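Local atomic coordinates of L-iditol 2-dehydrogenase (Clostridium scindens, PDB entry 4OH1), a protein that probably catalyses the zinc-dependent, NAD+-linked oxidation of polyols such as L-iditol to the 2-keto sugar. Residues Gln4-Ser9 and Asp22-Pro27; Thr8-Phe13 and Ser62-Met67; Pro27-Lys32 and Tyr133-Met138; Leu185-Val190 and Leu215-Asp220; Leu257-Leu262 and Asp291-His296. All coordinates share one frame; numbering follows the deposited sequence.

Interaction 1: residues Gln4-Ser9 and Asp22-Pro27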
# COMPACT_ATOMS: atom_id res chain seq x y z
N GLN A 4 -28.52 20.40 29.53
CA GLN A 4 -28.16 19.32 28.63
C GLN A 4 -29.40 18.84 27.89
O GLN A 4 -30.46 18.82 28.48
CB GLN A 4 -27.54 18.18 29.41
CG GLN A 4 -27.19 16.95 28.56
CD GLN A 4 -26.33 15.95 29.33
OE1 GLN A 4 -26.10 16.13 30.51
NE2 GLN A 4 -25.83 14.91 28.65
N LEU A 5 -29.24 18.44 26.61
CA LEU A 5 -30.31 17.87 25.80
C LEU A 5 -30.25 16.37 25.82
O LEU A 5 -29.19 15.81 25.80
CB LEU A 5 -30.12 18.28 24.35
CG LEU A 5 -29.95 19.77 24.17
CD1 LEU A 5 -29.84 20.12 22.69
CD2 LEU A 5 -31.06 20.51 24.82
N PHE A 6 -31.42 15.74 25.81
CA PHE A 6 -31.56 14.31 25.84
C PHE A 6 -32.56 13.92 24.77
O PHE A 6 -33.49 14.68 24.43
CB PHE A 6 -32.10 13.86 27.20
CG PHE A 6 -31.14 14.06 28.33
CD1 PHE A 6 -31.02 15.32 28.95
CD2 PHE A 6 -30.34 13.02 28.78
CE1 PHE A 6 -30.12 15.52 29.99
CE2 PHE A 6 -29.43 13.22 29.84
CZ PHE A 6 -29.32 14.47 30.43
N VAL A 7 -32.38 12.73 24.25
CA VAL A 7 -33.34 12.13 23.35
C VAL A 7 -34.39 11.58 24.29
O VAL A 7 -34.06 10.71 25.09
CB VAL A 7 -32.72 10.98 22.55
CG1 VAL A 7 -33.79 10.26 21.71
CG2 VAL A 7 -31.65 11.51 21.64
N THR A 8 -35.62 12.11 24.21
CA THR A 8 -36.74 11.71 25.08
C THR A 8 -37.71 10.68 24.45
O THR A 8 -38.32 9.90 25.17
CB THR A 8 -37.52 12.94 25.61
OG1 THR A 8 -37.80 13.85 24.54
CG2 THR A 8 -36.68 13.68 26.67
N SER A 9 -37.83 10.66 23.13
CA SER A 9 -38.51 9.56 22.43
C SER A 9 -37.87 9.33 21.07
O SER A 9 -37.24 10.22 20.52
CB SER A 9 -39.96 9.93 22.22
OG SER A 9 -40.06 10.97 21.25
N ASP A 22 -35.25 17.07 24.23
CA ASP A 22 -35.67 18.04 25.22
C ASP A 22 -34.57 18.38 26.15
O ASP A 22 -33.76 17.55 26.47
CB ASP A 22 -36.83 17.49 26.02
CG ASP A 22 -38.05 17.29 25.20
OD1 ASP A 22 -38.58 18.32 24.74
OD2 ASP A 22 -38.54 16.14 25.14
N MSE A 23 -34.56 19.62 26.60
CA MSE A 23 -33.57 20.02 27.58
C MSE A 23 -33.98 19.59 28.97
O MSE A 23 -35.14 19.77 29.34
CB MSE A 23 -33.41 21.52 27.58
CG MSE A 23 -32.29 21.96 28.47
SE MSE A 23 -32.26 23.90 28.51
CE MSE A 23 -31.35 24.34 26.84
N MSE A 24 -33.06 19.04 29.74
CA MSE A 24 -33.30 18.70 31.16
C MSE A 24 -32.20 19.30 31.98
O MSE A 24 -31.22 19.84 31.43
CB MSE A 24 -33.37 17.18 31.39
CG MSE A 24 -34.38 16.50 30.53
SE MSE A 24 -34.43 14.50 30.46
CE MSE A 24 -35.52 14.11 32.06
N GLU A 25 -32.34 19.27 33.30
CA GLU A 25 -31.22 19.68 34.14
C GLU A 25 -30.34 18.46 34.43
O GLU A 25 -30.82 17.33 34.52
CB GLU A 25 -31.61 20.43 35.42
CG GLU A 25 -30.33 21.17 35.99
CD GLU A 25 -30.38 22.72 35.95
OE1 GLU A 25 -30.89 23.28 36.97
OE2 GLU A 25 -29.89 23.35 34.95
N ALA A 26 -29.05 18.69 34.47
CA ALA A 26 -28.10 17.66 34.73
C ALA A 26 -27.07 18.22 35.68
O ALA A 26 -26.71 19.39 35.61
CB ALA A 26 -27.44 17.24 33.44
N PRO A 27 -26.55 17.36 36.54
CA PRO A 27 -25.52 17.82 37.46
C PRO A 27 -24.22 18.08 36.70
O PRO A 27 -24.01 17.53 35.63
CB PRO A 27 -25.38 16.65 38.42
CG PRO A 27 -25.74 15.44 37.59
CD PRO A 27 -26.69 15.89 36.53

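Interaction 2: residues Thr8-Phe13 and Ser62-Met67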
# COMPACT_ATOMS: atom_id res chain seq x y z
N THR A 8 -35.62 12.11 24.21
CA THR A 8 -36.74 11.71 25.08
C THR A 8 -37.71 10.68 24.45
O THR A 8 -38.32 9.90 25.17
CB THR A 8 -37.52 12.94 25.61
OG1 THR A 8 -37.80 13.85 24.54
CG2 THR A 8 -36.68 13.68 26.67
N SER A 9 -37.83 10.66 23.13
CA SER A 9 -38.51 9.56 22.43
C SER A 9 -37.87 9.33 21.07
O SER A 9 -37.24 10.22 20.52
CB SER A 9 -39.96 9.93 22.22
OG SER A 9 -40.06 10.97 21.25
N ILE A 10 -38.05 8.13 20.52
CA ILE A 10 -37.59 7.80 19.15
C ILE A 10 -38.78 7.51 18.25
O ILE A 10 -39.92 7.49 18.73
CB ILE A 10 -36.67 6.55 19.13
CG1 ILE A 10 -37.28 5.45 20.02
CG2 ILE A 10 -35.23 6.91 19.56
CD1 ILE A 10 -36.90 4.05 19.61
N ARG A 11 -38.54 7.27 16.96
CA ARG A 11 -39.65 7.05 16.03
C ARG A 11 -40.54 5.88 16.48
O ARG A 11 -40.03 4.76 16.62
CB ARG A 11 -39.16 6.79 14.60
CG ARG A 11 -40.34 6.66 13.61
CD ARG A 11 -39.90 6.87 12.17
NE ARG A 11 -41.06 7.04 11.29
CZ ARG A 11 -40.99 7.21 9.97
NH1 ARG A 11 -39.82 7.22 9.35
NH2 ARG A 11 -42.11 7.37 9.27
N ASP A 12 -41.83 6.18 16.72
CA ASP A 12 -42.88 5.19 17.07
C ASP A 12 -43.66 4.85 15.77
O ASP A 12 -44.56 5.60 15.37
CB ASP A 12 -43.81 5.74 18.18
CG ASP A 12 -44.86 4.72 18.70
OD1 ASP A 12 -44.91 3.57 18.23
OD2 ASP A 12 -45.67 5.09 19.60
N PHE A 13 -43.30 3.75 15.11
CA PHE A 13 -43.97 3.32 13.89
C PHE A 13 -45.43 2.88 14.12
O PHE A 13 -46.25 3.17 13.28
CB PHE A 13 -43.19 2.23 13.18
CG PHE A 13 -41.89 2.69 12.58
CD1 PHE A 13 -41.87 3.43 11.40
CD2 PHE A 13 -40.66 2.38 13.20
CE1 PHE A 13 -40.66 3.85 10.83
CE2 PHE A 13 -39.43 2.80 12.65
CZ PHE A 13 -39.43 3.54 11.46
N SER A 62 -35.74 -1.78 20.24
CA SER A 62 -36.28 -2.03 21.57
C SER A 62 -35.29 -1.63 22.64
O SER A 62 -35.65 -1.07 23.68
CB SER A 62 -36.62 -3.50 21.74
OG SER A 62 -37.95 -3.69 21.34
N THR A 63 -34.03 -1.95 22.36
CA THR A 63 -32.93 -1.70 23.26
C THR A 63 -32.83 -0.17 23.59
O THR A 63 -32.90 0.20 24.77
CB THR A 63 -31.58 -2.35 22.70
OG1 THR A 63 -31.29 -1.84 21.39
CG2 THR A 63 -31.68 -3.89 22.58
N THR A 64 -32.76 0.69 22.55
CA THR A 64 -32.64 2.17 22.71
C THR A 64 -33.79 2.80 23.52
O THR A 64 -33.53 3.60 24.43
CB THR A 64 -32.53 2.93 21.32
OG1 THR A 64 -33.59 2.53 20.46
CG2 THR A 64 -31.22 2.64 20.61
N ARG A 65 -35.04 2.44 23.19
CA ARG A 65 -36.23 2.88 23.95
C ARG A 65 -36.13 2.46 25.42
O ARG A 65 -36.60 3.19 26.31
CB ARG A 65 -37.53 2.32 23.32
CG ARG A 65 -38.86 2.99 23.81
CD ARG A 65 -40.10 2.31 23.16
NE ARG A 65 -39.80 1.82 21.80
CZ ARG A 65 -40.13 2.42 20.65
NH1 ARG A 65 -40.81 3.57 20.60
NH2 ARG A 65 -39.76 1.86 19.50
N SER A 66 -35.50 1.30 25.65
CA SER A 66 -35.13 0.82 26.99
C SER A 66 -34.45 1.91 27.84
O SER A 66 -34.70 2.04 29.02
CB SER A 66 -34.20 -0.40 26.88
N MSE A 67 -33.62 2.73 27.21
CA MSE A 67 -32.75 3.61 27.98
C MSE A 67 -32.96 5.10 27.78
O MSE A 67 -32.05 5.89 28.07
CB MSE A 67 -31.34 3.27 27.64
CG MSE A 67 -31.00 3.59 26.22
SE MSE A 67 -29.12 3.41 26.02
CE MSE A 67 -28.45 4.15 27.73

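Interaction 3: residues Pro27-Lys32 and Tyr133-Met138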
# COMPACT_ATOMS: atom_id res chain seq x y z
N PRO A 27 -26.55 17.36 36.54
CA PRO A 27 -25.52 17.82 37.46
C PRO A 27 -24.22 18.08 36.70
O PRO A 27 -24.01 17.53 35.63
CB PRO A 27 -25.38 16.65 38.42
CG PRO A 27 -25.74 15.44 37.59
CD PRO A 27 -26.69 15.89 36.53
N MSE A 28 -23.40 18.96 37.24
CA MSE A 28 -22.08 19.23 36.74
C MSE A 28 -21.21 17.97 36.86
O MSE A 28 -21.08 17.41 37.94
CB MSE A 28 -21.48 20.34 37.58
CG MSE A 28 -20.10 20.76 37.20
SE MSE A 28 -20.16 21.70 35.47
CE MSE A 28 -18.90 23.19 35.68
N PRO A 29 -20.61 17.49 35.76
CA PRO A 29 -19.76 16.30 35.94
C PRO A 29 -18.34 16.67 36.44
O PRO A 29 -17.88 17.80 36.26
CB PRO A 29 -19.71 15.70 34.54
CG PRO A 29 -19.81 16.85 33.63
CD PRO A 29 -20.81 17.80 34.34
N GLU A 30 -17.66 15.70 37.03
CA GLU A 30 -16.40 15.91 37.71
C GLU A 30 -15.39 14.96 37.13
O GLU A 30 -15.67 13.81 36.99
CB GLU A 30 -16.58 15.60 39.22
CG GLU A 30 -17.23 16.73 40.05
CD GLU A 30 -16.52 18.06 39.83
OE1 GLU A 30 -15.32 18.04 39.52
OE2 GLU A 30 -17.15 19.14 39.94
N PRO A 31 -14.22 15.43 36.76
CA PRO A 31 -13.27 14.49 36.18
C PRO A 31 -12.44 13.73 37.21
O PRO A 31 -11.95 14.33 38.13
CB PRO A 31 -12.34 15.38 35.41
CG PRO A 31 -12.45 16.71 36.11
CD PRO A 31 -13.82 16.83 36.57
N LYS A 32 -12.25 12.43 36.99
CA LYS A 32 -11.26 11.66 37.75
C LYS A 32 -9.85 12.07 37.33
O LYS A 32 -9.70 13.01 36.56
CB LYS A 32 -11.40 10.18 37.47
CG LYS A 32 -12.75 9.64 37.60
CD LYS A 32 -12.66 8.12 37.59
CE LYS A 32 -13.96 7.46 37.20
NZ LYS A 32 -15.12 8.15 37.83
N TYR A 133 -21.19 21.14 29.74
CA TYR A 133 -19.90 20.66 30.21
C TYR A 133 -19.88 19.18 30.03
O TYR A 133 -20.85 18.50 30.34
CB TYR A 133 -19.65 20.98 31.71
CG TYR A 133 -19.61 22.46 31.99
CD1 TYR A 133 -20.77 23.17 32.20
CD2 TYR A 133 -18.41 23.16 31.95
CE1 TYR A 133 -20.72 24.52 32.40
CE2 TYR A 133 -18.37 24.52 32.15
CZ TYR A 133 -19.52 25.18 32.39
OH TYR A 133 -19.48 26.53 32.57
N ALA A 134 -18.78 18.65 29.54
CA ALA A 134 -18.71 17.20 29.38
C ALA A 134 -17.33 16.72 29.74
O ALA A 134 -16.36 17.45 29.52
CB ALA A 134 -19.03 16.83 27.94
N VAL A 135 -17.26 15.48 30.23
CA VAL A 135 -16.03 14.89 30.70
C VAL A 135 -15.64 13.74 29.78
O VAL A 135 -16.49 12.95 29.35
CB VAL A 135 -16.17 14.38 32.18
CG1 VAL A 135 -15.01 13.48 32.59
CG2 VAL A 135 -16.21 15.57 33.12
N TYR A 136 -14.35 13.63 29.53
CA TYR A 136 -13.81 12.59 28.67
C TYR A 136 -12.49 12.15 29.27
O TYR A 136 -11.85 12.90 30.01
CB TYR A 136 -13.54 13.19 27.26
CG TYR A 136 -14.77 13.64 26.50
CD1 TYR A 136 -15.49 12.78 25.66
CD2 TYR A 136 -15.26 14.92 26.67
CE1 TYR A 136 -16.68 13.21 25.00
CE2 TYR A 136 -16.40 15.35 26.00
CZ TYR A 136 -17.09 14.50 25.17
OH TYR A 136 -18.22 15.01 24.58
N HIS A 137 -12.02 10.98 28.88
CA HIS A 137 -10.67 10.54 29.26
C HIS A 137 -9.67 11.35 28.45
O HIS A 137 -9.94 11.71 27.30
CB HIS A 137 -10.51 9.06 28.98
CG HIS A 137 -9.24 8.49 29.50
ND1 HIS A 137 -8.14 8.29 28.69
CD2 HIS A 137 -8.89 8.07 30.73
CE1 HIS A 137 -7.15 7.78 29.41
NE2 HIS A 137 -7.59 7.62 30.65
N MSE A 138 -8.53 11.66 29.03
CA MSE A 138 -7.53 12.47 28.35
C MSE A 138 -7.15 11.94 26.93
O MSE A 138 -6.88 12.70 26.06
CB MSE A 138 -6.28 12.58 29.22
CG MSE A 138 -5.57 11.26 29.47
SE MSE A 138 -4.24 11.39 30.96
CE MSE A 138 -3.51 9.54 30.82

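Interaction 4: residues Leu185-Val190 and Leu215-Asp220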
# COMPACT_ATOMS: atom_id res chain seq x y z
N LEU A 185 -21.70 15.41 4.97
CA LEU A 185 -20.58 14.52 4.66
C LEU A 185 -20.25 14.54 3.16
O LEU A 185 -19.08 14.51 2.78
CB LEU A 185 -20.88 13.08 5.05
CG LEU A 185 -20.68 12.74 6.51
CD1 LEU A 185 -20.88 11.21 6.73
CD2 LEU A 185 -19.31 13.21 7.06
N GLY A 186 -21.29 14.58 2.35
CA GLY A 186 -21.17 14.75 0.92
C GLY A 186 -20.35 15.95 0.54
O GLY A 186 -19.49 15.86 -0.32
N MSE A 187 -20.64 17.10 1.16
CA MSE A 187 -19.97 18.34 0.82
C MSE A 187 -18.52 18.24 1.28
O MSE A 187 -17.61 18.65 0.59
CB MSE A 187 -20.64 19.53 1.48
CG MSE A 187 -22.05 19.83 0.99
SE MSE A 187 -22.17 19.92 -0.99
CE MSE A 187 -22.61 18.07 -1.42
N MSE A 188 -18.28 17.65 2.41
CA MSE A 188 -16.88 17.44 2.84
C MSE A 188 -16.11 16.51 1.87
O MSE A 188 -14.94 16.74 1.63
CB MSE A 188 -16.81 16.85 4.24
CG MSE A 188 -17.44 17.77 5.26
SE MSE A 188 -17.31 17.14 7.15
CE MSE A 188 -19.20 17.59 7.58
N LEU A 189 -16.75 15.44 1.40
CA LEU A 189 -16.14 14.58 0.38
C LEU A 189 -15.87 15.35 -0.93
O LEU A 189 -14.88 15.11 -1.59
CB LEU A 189 -16.99 13.37 0.11
CG LEU A 189 -16.97 12.38 1.28
CD1 LEU A 189 -18.06 11.34 1.06
CD2 LEU A 189 -15.59 11.72 1.41
N VAL A 190 -16.73 16.27 -1.31
CA VAL A 190 -16.45 17.05 -2.50
C VAL A 190 -15.12 17.79 -2.29
O VAL A 190 -14.20 17.75 -3.14
CB VAL A 190 -17.56 18.04 -2.87
CG1 VAL A 190 -17.10 19.01 -3.91
CG2 VAL A 190 -18.79 17.29 -3.41
N LEU A 215 -22.11 21.96 -6.46
CA LEU A 215 -21.29 22.73 -7.42
C LEU A 215 -20.57 23.84 -6.69
O LEU A 215 -19.39 24.06 -6.92
CB LEU A 215 -22.13 23.29 -8.56
CG LEU A 215 -22.75 22.19 -9.42
CD1 LEU A 215 -23.74 22.80 -10.38
CD2 LEU A 215 -21.69 21.36 -10.23
N GLU A 216 -21.23 24.51 -5.74
CA GLU A 216 -20.53 25.53 -4.96
C GLU A 216 -19.38 24.99 -4.12
O GLU A 216 -18.48 25.71 -3.78
CB GLU A 216 -21.48 26.25 -4.02
CG GLU A 216 -22.08 27.47 -4.62
CD GLU A 216 -23.53 27.67 -4.18
OE1 GLU A 216 -23.87 27.33 -3.02
OE2 GLU A 216 -24.32 28.15 -5.01
N ASN A 217 -19.43 23.74 -3.72
CA ASN A 217 -18.33 23.16 -2.95
C ASN A 217 -17.18 22.63 -3.81
O ASN A 217 -16.21 22.16 -3.27
CB ASN A 217 -18.85 22.05 -2.01
CG ASN A 217 -19.36 22.60 -0.71
OD1 ASN A 217 -18.63 22.70 0.25
ND2 ASN A 217 -20.59 23.05 -0.71
N GLY A 218 -17.30 22.69 -5.14
CA GLY A 218 -16.24 22.23 -6.04
C GLY A 218 -16.53 21.03 -6.92
O GLY A 218 -15.66 20.57 -7.60
N ALA A 219 -17.77 20.54 -6.95
CA ALA A 219 -18.06 19.42 -7.78
C ALA A 219 -18.04 19.88 -9.21
O ALA A 219 -18.46 20.97 -9.49
CB ALA A 219 -19.39 18.88 -7.47
N ASP A 220 -17.63 19.02 -10.12
CA ASP A 220 -17.72 19.32 -11.55
C ASP A 220 -19.14 19.15 -12.06
O ASP A 220 -19.62 19.95 -12.85
CB ASP A 220 -16.74 18.43 -12.36
CG ASP A 220 -15.30 18.56 -11.91
OD1 ASP A 220 -14.73 19.61 -12.17
OD2 ASP A 220 -14.75 17.68 -11.23

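Interaction 5: residues Leu257-Leu262 and Asp291-His296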
# COMPACT_ATOMS: atom_id res chain seq x y z
N LEU A 257 -26.99 2.05 -7.63
CA LEU A 257 -26.54 2.94 -8.70
C LEU A 257 -25.00 3.19 -8.61
O LEU A 257 -24.25 3.14 -9.58
CB LEU A 257 -27.31 4.26 -8.61
CG LEU A 257 -26.84 5.37 -9.55
CD1 LEU A 257 -26.92 4.96 -10.98
CD2 LEU A 257 -27.65 6.63 -9.29
N GLY A 258 -24.53 3.40 -7.40
CA GLY A 258 -23.12 3.45 -7.14
C GLY A 258 -22.33 2.31 -7.73
O GLY A 258 -21.32 2.52 -8.40
N LEU A 259 -22.78 1.09 -7.48
CA LEU A 259 -22.05 -0.08 -8.00
C LEU A 259 -22.04 -0.06 -9.52
O LEU A 259 -21.03 -0.37 -10.18
CB LEU A 259 -22.68 -1.37 -7.48
CG LEU A 259 -21.98 -2.68 -7.78
CD1 LEU A 259 -20.60 -2.74 -7.18
CD2 LEU A 259 -22.85 -3.83 -7.22
N GLN A 260 -23.15 0.34 -10.12
CA GLN A 260 -23.22 0.40 -11.57
C GLN A 260 -22.28 1.39 -12.22
O GLN A 260 -21.78 1.15 -13.29
CB GLN A 260 -24.63 0.74 -11.99
CG GLN A 260 -25.56 -0.39 -11.72
CD GLN A 260 -26.93 -0.12 -12.29
OE1 GLN A 260 -27.42 1.03 -12.29
NE2 GLN A 260 -27.57 -1.19 -12.78
N LEU A 261 -22.10 2.52 -11.55
CA LEU A 261 -21.18 3.60 -11.94
C LEU A 261 -19.71 3.26 -11.80
O LEU A 261 -18.85 3.86 -12.42
CB LEU A 261 -21.43 4.84 -11.07
CG LEU A 261 -22.73 5.58 -11.29
CD1 LEU A 261 -22.93 6.55 -10.15
CD2 LEU A 261 -22.79 6.28 -12.61
N LEU A 262 -19.42 2.27 -11.00
CA LEU A 262 -18.08 1.97 -10.67
C LEU A 262 -17.28 1.37 -11.86
O LEU A 262 -17.69 0.43 -12.50
CB LEU A 262 -18.10 1.00 -9.46
CG LEU A 262 -16.70 0.85 -8.82
CD1 LEU A 262 -16.24 2.10 -8.14
CD2 LEU A 262 -16.76 -0.31 -7.82
N ASP A 291 -15.36 -7.40 -14.03
CA ASP A 291 -14.99 -6.01 -13.74
C ASP A 291 -13.97 -5.74 -12.61
O ASP A 291 -13.47 -4.63 -12.46
CB ASP A 291 -16.27 -5.16 -13.57
CG ASP A 291 -16.91 -4.81 -14.91
OD1 ASP A 291 -16.31 -5.14 -15.97
OD2 ASP A 291 -17.98 -4.21 -14.88
N GLN A 292 -13.63 -6.76 -11.83
CA GLN A 292 -12.65 -6.61 -10.83
C GLN A 292 -12.98 -5.41 -9.89
O GLN A 292 -12.12 -4.62 -9.53
CB GLN A 292 -11.26 -6.46 -11.52
CG GLN A 292 -10.13 -6.75 -10.52
CD GLN A 292 -8.75 -6.90 -11.13
OE1 GLN A 292 -8.36 -7.98 -11.57
NE2 GLN A 292 -8.00 -5.79 -11.13
N LYS A 293 -14.23 -5.29 -9.50
CA LYS A 293 -14.63 -4.23 -8.60
C LYS A 293 -14.19 -4.51 -7.15
O LYS A 293 -13.88 -5.63 -6.79
CB LYS A 293 -16.11 -3.94 -8.69
CG LYS A 293 -16.55 -3.35 -10.03
CD LYS A 293 -18.06 -3.38 -10.15
CE LYS A 293 -18.50 -2.72 -11.46
NZ LYS A 293 -19.97 -2.59 -11.45
N HIS A 294 -14.01 -3.44 -6.38
CA HIS A 294 -13.65 -3.55 -4.97
C HIS A 294 -14.75 -2.83 -4.22
O HIS A 294 -15.01 -1.64 -4.49
CB HIS A 294 -12.28 -2.95 -4.66
CG HIS A 294 -11.22 -3.34 -5.62
ND1 HIS A 294 -10.53 -4.51 -5.53
CD2 HIS A 294 -10.75 -2.71 -6.72
CE1 HIS A 294 -9.69 -4.61 -6.55
NE2 HIS A 294 -9.82 -3.54 -7.29
N ILE A 295 -15.39 -3.57 -3.30
CA ILE A 295 -16.50 -3.06 -2.50
C ILE A 295 -16.10 -3.06 -1.02
O ILE A 295 -15.73 -4.11 -0.47
CB ILE A 295 -17.70 -3.98 -2.71
CG1 ILE A 295 -18.15 -3.85 -4.18
CG2 ILE A 295 -18.84 -3.64 -1.77
CD1 ILE A 295 -19.10 -4.89 -4.60
N HIS A 296 -16.17 -1.91 -0.41
CA HIS A 296 -15.70 -1.74 0.95
C HIS A 296 -16.76 -1.16 1.84
O HIS A 296 -17.57 -0.30 1.43
CB HIS A 296 -14.57 -0.71 1.03
CG HIS A 296 -13.49 -0.90 0.03
ND1 HIS A 296 -12.48 -1.81 0.18
CD2 HIS A 296 -13.24 -0.26 -1.14
CE1 HIS A 296 -11.66 -1.75 -0.85
NE2 HIS A 296 -12.11 -0.83 -1.68
O HOH W 1 -20.45 -0.87 -13.58

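Interaction 1: residues Gln4-Ser9 and Asp22-Pro27
Gln4, Leu5 and Phe6 pair with Met24, Met23 and Asp22 across the two antiparallel strands of a beta hairpin. Gln4 and Met24 form one hydrogen-bonded pair, in which Met24 N gives a nearly linear bond to Gln4 O (2.9 Å) and the return bond from Gln4 N is weak. Phe6 and Asp22 form the other, with Asp22 N donating to Phe6 O and Phe6 N to Asp22 O, both at 3.0 Å. The non-hydrogen-bonded pair Leu5-Met23 lies between them.

Packing contacts fall on both faces. On the face of Leu5, CD2 of Leu5 rests 3.8 Å from CB of Met23; Tyr330 and Phe334 also touch Leu5. On the other face the selenomethionine Met24 crosses the Phe6 side chain at about a right angle, its SE lying obliquely 4.3 Å from the ring centroid in a Met-aromatic contact. CB of Ala26 reaches the edge of the same ring, and also meets OE1 of Gln4 at 3.4 Å; a small methyl fits both.

The polar side-chain contact is at the far end, where Thr8 OG1 donates to Asp22 OD2; the modelled 2.5 Å is doubtfully short. Thr20 OG1 also bonds to Thr8 OG1. The ladder thus satisfies backbone polar groups of its hydrogen-bonded pairs, leaving both faces to van der Waals packing.

Interaction 2: residues Thr8-Phe13 and Ser62-Met67
Ile10 lays its terminal methyl over one face of the Arg65 guanidinium. CD1 stands 3.6 Å above that plane, offset toward the rim, and its nearest atom in the group is NH2, also 3.6 Å away. CG1 of Ile10 follows at 4.0 Å from NH1 of Arg65, and the two side chains cross obliquely. The same CD1 meets OG1 of Thr64 at 3.7 Å, with these side chains crossing at about a right angle.

The contact joins the loop that leaves strand 2-9 to the last turn of helix 60-66, near the surface and away from both zinc sites. A branched aliphatic residue suits the inner position: Ile10 is buried, and Leu57 and Glu61 also touch it. Arginine suits the outer one, since its flat group can accept a methyl against a face while its N-H groups point outward in the plane. Near that plane, at the edge of the guanidinium, lie Arg11 O and CA of Asp12. The polar end of Arg65 has its salt bridge within its own helix, from NH2 to Glu61 OE2, whereas OD1 of Asp12 stays 4.7 Å from NH1, at which any attraction is probably weak.

Interaction 3: residues Pro27-Lys32 and Tyr133-Met138
Strand 133-137 belongs to the mixed beta sheet of the GroES-like domain, and the proline-rich loop 27-32, on its way from strand 20-26 to strand 35-44, packs along it through Tyr133 and Val135. The selenomethionine Met28 sits over one face of the Tyr133 ring. Its CE lies above the ring centre, 3.6 Å from the centroid and only 5° off the normal, a CH-pi contact. SE is placed over the CG-CD1 side, 3.6 Å from CG of Tyr133, a Met-aromatic contact as well. Chi2 of Met28 (70°) turns SE away from an extended course, and the bend at chi3 then sets CE over the ring.

Further along, CB of Pro29 meets CG2 of Val135 at 3.8 Å, the two side chains sliding past each other in opposite directions. The other branch of Val135, CG1, faces CA of Pro31 at 4.1 Å, and a beta-branched residue can thus meet two prolines at once.

Proline has no N-H to offer a neighbouring strand, and the loop meets these residues through apolar surface, while Glu30 between the two prolines makes salt bridges with Lys82 and Arg37. Dispersion and CH-pi attraction therefore probably supply most of the binding here.

Interaction 4: residues Leu185-Val190 and Leu215-Asp220
Met187 and Val190, one turn apart on helix 184-194, meet the end of helix 208-216 at Asn217, Gly218 and Ala219. The contact of the selenomethionine with the amide comes first. SE of Met187 lies 3.5 Å from ND2 of Asn217, and the two side chains cross at about a right angle; CB of Met187 is 3.9 Å from OD1. Both polar atoms of the buried amide are satisfied elsewhere: OD1 accepts from Gln191 NE2, while ND2 donates to Leu213 O and Lys319 O. These bonds fix the rotation of the amide group and so the part of it that Met187 meets.

The packing of Val190 against backbone is the second kind. Its CG1, anti to the backbone N (chi1 168°), touches Asn217 O at 3.3 Å and Ala219 N at 3.5 Å. A slim branched residue fits against a turn, and Val203 of strand 200-205 touches both Val190 and Ala219.

The turn itself is a Schellman motif. Gly218 takes a positive phi of 115°, where a CB would be jammed against the preceding carbonyl O, and its N bonds back to Leu215 O. Gly186, in the first turn of helix 184-194, fits the last glycine of a GxGxxG pattern, which with the parallel sheet and its flanking helices is consistent with a Rossmann-type dinucleotide-binding domain.

Interaction 5: residues Leu257-Leu262 and Asp291-His296
Lys293 stretches its side chain past Leu262 to the end of helix 252-261 and donates from NZ to the carbonyl O of Leu259 at 2.8 Å. The contact lies at one end of the Rossmann-type parallel sheet, where this helix packs beside 294-297, the outermost strand of the sheet within this chain. Lys293 NZ approaches from above the carbonyl plane, 41° out of it, and Leu262 N reaches the same oxygen from the opposite face, so that two donors grip it.

The chain beyond CG of Lys293 is extended, and its methylenes pack as it passes: CD2 of Leu262 is 3.8 Å from CG of Lys293, the two side chains running in opposite directions. Leucine suits this place because its branches can line a long aliphatic stem. CD1 of Leu259 touches CD of Lys293 and also meets CD1 of Ile295 at 3.7 Å, at about a right angle. Tyr270 of strand 266-270 backs both Leu259 and Ile295.

Further out, Asp287 makes a salt bridge with Lys293 NZ, which would help to keep the buried amine protonated. His294, Ile295 and His296 pair in an antiparallel ladder with a strand of the fourth subunit, extending the sheet across the interface. At the helix end CE of Lys293 lies 3.4 Å from Leu262 O.

Interactions 1, 2 and 3 lie in the N-terminal part of the fold that includes the GroES-like domain, and interactions 4 and 5 both belong to the probable nucleotide-binding domain. Interactions 1 and 2 share Thr8 and Ser9 on strand 2-9, and interactions 1 and 3 share Pro27. Burial grows from interaction 2, a surface contact, through the partly buried interactions 1 and 3, to interactions 4 and 5. The chemistry varies too: a backbone ladder in interaction 1, a methyl against a guanidinium in interaction 2, an aromatic and proline surface in interaction 3, helix-end packing in interaction 4, and a lysine on a carbonyl in interaction 5, whose centre lies about 21 Å from that of interaction 4.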